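Matching sites in terminal oxygenase component of carbazole 1,9a-dioxygenase from Sphingomonas, a protein that probably performs the initial dioxygenation of carbazole, as the terminal oxygenase component of a Rieske non-heme iron enzyme system (PDB 3GKQ (chain A, 2.10 Å), residues 268-273 and 284-289), and in its relative 2-oxo-1,2-dihydroquinoline 8-monooxygenase, oxygenase component from Pseudomonas putida (PDB 1Z01 (chain B, 1.80 Å), residues 299-304 and 315-320). Both blocks share one frame: the second was fitted to the first on N, CA, C and O of the twelve residues, RMSD 0.29 Å. Numbering follows each deposited sequence.

Structure 1 (3GKQ); sequences PGVLKV and FEWYVP.
Lys272 and Phe284 run side by side where strands 270-274 and 282-289 pair as an antiparallel hairpin in the central sheet of the catalytic domain. The lysine, partly exposed, lies fully extended, CG passing obliquely 3.8 Å from CE1 of the ring. Its NZ carries on to bond with Pro154 O. Packing is tight at Val270: CG2, anti to the backbone N (CG1 at chi1 51°), sits over one face of Trp286, 3.6 Å from CE2. On the other face of the sheet, Leu271 CD2 lies 3.6 Å from Glu285 OE1. That oxygen accepts Tyr287 OH at 2.6 Å on the side away from OE2, which bonds to Tyr297 and weakly to Gln283. The Glu285 side chain lies about 6 Å from the bound iron(II) ion. The looser end is watery: a water joins Gly269 O to Tyr287 N.

Structure 2 (1Z01); sequences PGVLMV and YEWYVP.
Met303 and Tyr315 run side by side, the methionine CG passing obliquely 3.5 Å from CE2 of the ring. SD continues alongside, 3.7 Å from Tyr315 CE2, before the chain bends at chi3 (64°) to place CE. The phenol OH bonds to Pro189 O. Packing is tight at Val301: CG1, anti to the backbone N (chi1 -163°), sits over one face of Trp317, 3.4 Å from CE2. On the other face of the sheet, Leu302 CD2 lies 3.6 Å from Glu316 OE1. That oxygen accepts Tyr318 OH at 2.5 Å on the side away from OE2, which bonds to Gln314 and weakly to Tyr328. The Glu316 side chain lies about 7 Å from the bound iron(III) ion. The looser end is watery: one water joins Gly300 O to Tyr318 N, and a second links Pro299 O with Tyr318 O.

How the two compare
The exchange of Lys272(A) for Met303(B) keeps the first part of the chain: the CG atoms lie 0.2 Å apart, and CD of Lys272(A) and SD of Met303(B) 0.4 Å apart. NZ of Lys272(A), the positive charge that reaches Pro154(A) O, has no counterpart in Met303(B), whose CE in turn has none in Lys272(A). A charged end thus stands against an uncharged thioether, and each chain still touches the ring opposite.

That ring is Phe284(A) against Tyr315(B). It is buried in both but placed somewhat differently, the CZ atoms being 1.1 Å apart after superposition. The hydroxyl of Tyr315(B), bonded to Pro189(B) O, is a polar group without a match in Phe284(A). Contact of CB with the carbonyl O of Leu271(A) or Leu302(B) persists.

Val270(A) and Val301(B) are modelled with different first torsions, 51° against -163°. Either way the side chain touches Trp286(A) or Trp317(B) and the O of Glu285(A) or Glu316(B).

Leu271(A), Glu285(A), Tyr287(A) and their counterparts keep their places. The backbone bonds between Leu271(A) and Glu285(A) recur between Leu302(B) and Glu316(B). So does the bond from Tyr287(A) OH to Glu285(A) OE1, matched by Tyr318(B) OH and Glu316(B) OE1, and one water occupies the same site in both.

Structure 1 (3GKQ)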
loop_
_atom_site.group_PDB
_atom_site.type_symbol
_atom_site.label_atom_id
_atom_site.label_comp_id
_atom_site.label_asym_id
_atom_site.label_seq_id
_atom_site.Cartn_x
_atom_site.Cartn_y
_atom_site.Cartn_z
ATOM N N PRO A 268 14.415 28.570 -3.728
ATOM C CA PRO A 268 13.181 27.776 -3.772
ATOM C C PRO A 268 12.797 27.074 -2.464
ATOM O O PRO A 268 11.786 26.373 -2.407
ATOM C CB PRO A 268 13.468 26.782 -4.890
ATOM C CG PRO A 268 14.926 26.481 -4.670
ATOM C CD PRO A 268 15.517 27.864 -4.413
ATOM N N GLY A 269 13.605 27.260 -1.425
ATOM C CA GLY A 269 13.323 26.640 -0.141
ATOM C C GLY A 269 14.599 26.147 0.518
ATOM O O GLY A 269 14.783 24.945 0.725
ATOM N N VAL A 270 15.491 27.080 0.840
ATOM C CA VAL A 270 16.767 26.733 1.458
ATOM C C VAL A 270 17.033 27.597 2.687
ATOM O O VAL A 270 16.860 28.817 2.659
ATOM C CB VAL A 270 17.922 26.877 0.435
ATOM C CG1 VAL A 270 17.858 28.232 -0.226
ATOM C CG2 VAL A 270 19.260 26.678 1.117
ATOM N N LEU A 271 17.448 26.944 3.766
ATOM C CA LEU A 271 17.710 27.620 5.029
ATOM C C LEU A 271 19.174 27.986 5.250
ATOM O O LEU A 271 20.083 27.308 4.761
ATOM C CB LEU A 271 17.252 26.731 6.184
ATOM C CG LEU A 271 17.297 27.299 7.606
ATOM C CD1 LEU A 271 16.096 28.205 7.832
ATOM C CD2 LEU A 271 17.276 26.151 8.609
ATOM N N LYS A 272 19.384 29.074 5.984
ATOM C CA LYS A 272 20.723 29.531 6.340
ATOM C C LYS A 272 20.719 29.904 7.818
ATOM O O LYS A 272 20.009 30.824 8.231
ATOM C CB LYS A 272 21.145 30.751 5.515
ATOM C CG LYS A 272 22.534 31.276 5.909
ATOM C CD LYS A 272 22.939 32.502 5.109
ATOM C CE LYS A 272 24.279 33.057 5.588
ATOM N NZ LYS A 272 24.663 34.286 4.833
ATOM N N VAL A 273 21.493 29.170 8.611
ATOM C CA VAL A 273 21.597 29.429 10.047
ATOM C C VAL A 273 23.024 29.909 10.294
ATOM O O VAL A 273 23.990 29.175 10.067
ATOM C CB VAL A 273 21.318 28.156 10.859
ATOM C CG1 VAL A 273 21.331 28.469 12.342
ATOM C CG2 VAL A 273 19.965 27.573 10.454
ATOM N N PHE A 284 23.740 25.468 6.010
ATOM C CA PHE A 284 22.816 25.684 4.898
ATOM C C PHE A 284 22.027 24.388 4.711
ATOM O O PHE A 284 22.615 23.305 4.681
ATOM C CB PHE A 284 23.597 25.984 3.616
ATOM C CG PHE A 284 24.506 27.182 3.714
ATOM C CD1 PHE A 284 24.033 28.460 3.430
ATOM C CD2 PHE A 284 25.845 27.026 4.063
ATOM C CE1 PHE A 284 24.882 29.567 3.487
ATOM C CE2 PHE A 284 26.701 28.128 4.125
ATOM C CZ PHE A 284 26.218 29.401 3.834
ATOM N N GLU A 285 20.706 24.489 4.584
ATOM C CA GLU A 285 19.877 23.297 4.403
ATOM C C GLU A 285 18.907 23.408 3.233
ATOM O O GLU A 285 18.274 24.444 3.039
ATOM C CB GLU A 285 19.046 23.010 5.656
ATOM C CG GLU A 285 19.813 22.935 6.954
ATOM C CD GLU A 285 18.980 22.329 8.069
ATOM O OE1 GLU A 285 17.772 22.647 8.158
ATOM O OE2 GLU A 285 19.536 21.536 8.856
ATOM N N TRP A 286 18.795 22.325 2.468
ATOM C CA TRP A 286 17.872 22.239 1.336
ATOM C C TRP A 286 16.867 21.138 1.663
ATOM O O TRP A 286 17.189 20.180 2.366
ATOM C CB TRP A 286 18.608 21.860 0.045
ATOM C CG TRP A 286 19.177 23.017 -0.735
ATOM C CD1 TRP A 286 18.593 23.662 -1.787
ATOM C CD2 TRP A 286 20.452 23.644 -0.542
ATOM N NE1 TRP A 286 19.426 24.648 -2.266
ATOM C CE2 TRP A 286 20.576 24.658 -1.517
ATOM C CE3 TRP A 286 21.505 23.446 0.366
ATOM C CZ2 TRP A 286 21.709 25.472 -1.618
ATOM C CZ3 TRP A 286 22.632 24.255 0.269
ATOM C CH2 TRP A 286 22.724 25.256 -0.719
ATOM N N TYR A 287 15.650 21.290 1.153
ATOM C CA TYR A 287 14.581 20.319 1.346
ATOM C C TYR A 287 14.042 20.133 -0.066
ATOM O O TYR A 287 13.004 20.681 -0.423
ATOM C CB TYR A 287 13.500 20.908 2.247
ATOM C CG TYR A 287 14.057 21.578 3.475
ATOM C CD1 TYR A 287 14.443 20.833 4.589
ATOM C CD2 TYR A 287 14.244 22.956 3.505
ATOM C CE1 TYR A 287 15.007 21.453 5.709
ATOM C CE2 TYR A 287 14.806 23.581 4.613
ATOM C CZ TYR A 287 15.184 22.827 5.708
ATOM O OH TYR A 287 15.738 23.456 6.800
ATOM N N VAL A 288 14.774 19.363 -0.862
ATOM C CA VAL A 288 14.428 19.130 -2.251
ATOM C C VAL A 288 13.333 18.103 -2.444
ATOM O O VAL A 288 13.471 16.941 -2.057
ATOM C CB VAL A 288 15.673 18.696 -3.056
ATOM C CG1 VAL A 288 15.348 18.665 -4.541
ATOM C CG2 VAL A 288 16.830 19.652 -2.773
ATOM N N PRO A 289 12.222 18.520 -3.059
ATOM C CA PRO A 289 11.105 17.604 -3.295
ATOM C C PRO A 289 11.565 16.414 -4.135
ATOM O O PRO A 289 12.267 16.597 -5.121
ATOM C CB PRO A 289 10.098 18.460 -4.073
ATOM C CG PRO A 289 10.468 19.875 -3.738
ATOM C CD PRO A 289 11.975 19.832 -3.681
HETATM O O HOH W 1 15.306 23.225 -1.361
#

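Structure 2 (1Z01)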
loop_
_atom_site.group_PDB
_atom_site.type_symbol
_atom_site.label_atom_id
_atom_site.label_comp_id
_atom_site.label_asym_id
_atom_site.label_seq_id
_atom_site.Cartn_x
_atom_site.Cartn_y
_atom_site.Cartn_z
ATOM N N PRO B 299 14.280 28.245 -3.686
ATOM C CA PRO B 299 13.095 27.375 -3.596
ATOM C C PRO B 299 12.800 26.778 -2.214
ATOM O O PRO B 299 11.928 25.906 -2.082
ATOM C CB PRO B 299 13.397 26.289 -4.626
ATOM C CG PRO B 299 14.896 26.121 -4.490
ATOM C CD PRO B 299 15.373 27.575 -4.418
ATOM N N GLY B 300 13.517 27.252 -1.197
ATOM C CA GLY B 300 13.343 26.747 0.154
ATOM C C GLY B 300 14.698 26.371 0.733
ATOM O O GLY B 300 14.944 25.209 1.073
ATOM N N VAL B 301 15.589 27.358 0.828
ATOM C CA VAL B 301 16.930 27.131 1.357
ATOM C C VAL B 301 17.117 27.890 2.667
ATOM O O VAL B 301 16.932 29.110 2.730
ATOM C CB VAL B 301 18.023 27.605 0.373
ATOM C CG1 VAL B 301 19.354 26.979 0.763
ATOM C CG2 VAL B 301 17.643 27.252 -1.055
ATOM N N LEU B 302 17.490 27.159 3.711
ATOM C CA LEU B 302 17.711 27.741 5.024
ATOM C C LEU B 302 19.178 28.096 5.205
ATOM O O LEU B 302 20.064 27.416 4.684
ATOM C CB LEU B 302 17.308 26.743 6.118
ATOM C CG LEU B 302 17.631 27.133 7.569
ATOM C CD1 LEU B 302 16.629 28.172 8.046
ATOM C CD2 LEU B 302 17.598 25.908 8.467
ATOM N N MET B 303 19.420 29.183 5.925
ATOM C CA MET B 303 20.769 29.617 6.248
ATOM C C MET B 303 20.753 29.937 7.733
ATOM O O MET B 303 19.867 30.643 8.214
ATOM C CB MET B 303 21.194 30.869 5.469
ATOM C CG MET B 303 22.486 31.488 6.021
ATOM S SD MET B 303 23.238 32.789 5.022
ATOM C CE MET B 303 21.966 34.056 5.062
ATOM N N VAL B 304 21.711 29.377 8.462
ATOM C CA VAL B 304 21.820 29.627 9.893
ATOM C C VAL B 304 23.192 30.258 10.100
ATOM O O VAL B 304 24.196 29.556 10.195
ATOM C CB VAL B 304 21.727 28.315 10.709
ATOM C CG1 VAL B 304 21.514 28.635 12.179
ATOM C CG2 VAL B 304 20.591 27.448 10.186
ATOM N N TYR B 315 23.678 25.292 6.017
ATOM C CA TYR B 315 22.677 25.459 4.969
ATOM C C TYR B 315 21.897 24.162 4.841
ATOM O O TYR B 315 22.469 23.081 4.939
ATOM C CB TYR B 315 23.335 25.764 3.615
ATOM C CG TYR B 315 24.015 27.111 3.515
ATOM C CD1 TYR B 315 25.401 27.208 3.368
ATOM C CD2 TYR B 315 23.275 28.289 3.556
ATOM C CE1 TYR B 315 26.028 28.443 3.268
ATOM C CE2 TYR B 315 23.895 29.535 3.455
ATOM C CZ TYR B 315 25.265 29.605 3.313
ATOM O OH TYR B 315 25.864 30.838 3.237
ATOM N N GLU B 316 20.592 24.278 4.617
ATOM C CA GLU B 316 19.751 23.109 4.446
ATOM C C GLU B 316 18.825 23.297 3.257
ATOM O O GLU B 316 18.374 24.408 2.969
ATOM C CB GLU B 316 18.910 22.843 5.696
ATOM C CG GLU B 316 19.722 22.745 6.974
ATOM C CD GLU B 316 18.928 22.212 8.141
ATOM O OE1 GLU B 316 17.688 22.325 8.139
ATOM O OE2 GLU B 316 19.549 21.692 9.083
ATOM N N TRP B 317 18.570 22.196 2.562
ATOM C CA TRP B 317 17.673 22.171 1.419
ATOM C C TRP B 317 16.696 21.051 1.735
ATOM O O TRP B 317 17.000 20.164 2.527
ATOM C CB TRP B 317 18.427 21.815 0.137
ATOM C CG TRP B 317 19.159 22.958 -0.506
ATOM C CD1 TRP B 317 18.699 23.770 -1.505
ATOM C CD2 TRP B 317 20.493 23.386 -0.224
ATOM N NE1 TRP B 317 19.667 24.674 -1.867
ATOM C CE2 TRP B 317 20.780 24.461 -1.096
ATOM C CE3 TRP B 317 21.477 22.966 0.681
ATOM C CZ2 TRP B 317 22.015 25.121 -1.092
ATOM C CZ3 TRP B 317 22.705 23.624 0.685
ATOM C CH2 TRP B 317 22.963 24.688 -0.197
ATOM N N TYR B 318 15.523 21.113 1.124
ATOM C CA TYR B 318 14.490 20.106 1.299
ATOM C C TYR B 318 13.973 19.966 -0.119
ATOM O O TYR B 318 12.901 20.453 -0.463
ATOM C CB TYR B 318 13.404 20.621 2.239
ATOM C CG TYR B 318 13.984 21.311 3.451
ATOM C CD1 TYR B 318 14.354 22.655 3.399
ATOM C CD2 TYR B 318 14.237 20.602 4.622
ATOM C CE1 TYR B 318 14.964 23.278 4.484
ATOM C CE2 TYR B 318 14.850 21.211 5.710
ATOM C CZ TYR B 318 15.207 22.547 5.635
ATOM O OH TYR B 318 15.781 23.151 6.727
ATOM N N VAL B 319 14.780 19.299 -0.939
ATOM C CA VAL B 319 14.497 19.109 -2.355
ATOM C C VAL B 319 13.381 18.119 -2.612
ATOM O O VAL B 319 13.452 16.959 -2.205
ATOM C CB VAL B 319 15.760 18.646 -3.099
ATOM C CG1 VAL B 319 15.504 18.632 -4.587
ATOM C CG2 VAL B 319 16.923 19.575 -2.763
ATOM N N PRO B 320 12.321 18.571 -3.289
ATOM C CA PRO B 320 11.231 17.639 -3.553
ATOM C C PRO B 320 11.657 16.550 -4.523
ATOM O O PRO B 320 12.371 16.810 -5.503
ATOM C CB PRO B 320 10.106 18.540 -4.092
ATOM C CG PRO B 320 10.799 19.764 -4.568
ATOM C CD PRO B 320 11.974 19.953 -3.672
HETATM O O HOH W 2 12.633 23.055 -2.103
HETATM O O HOH W 3 15.181 23.173 -0.651
#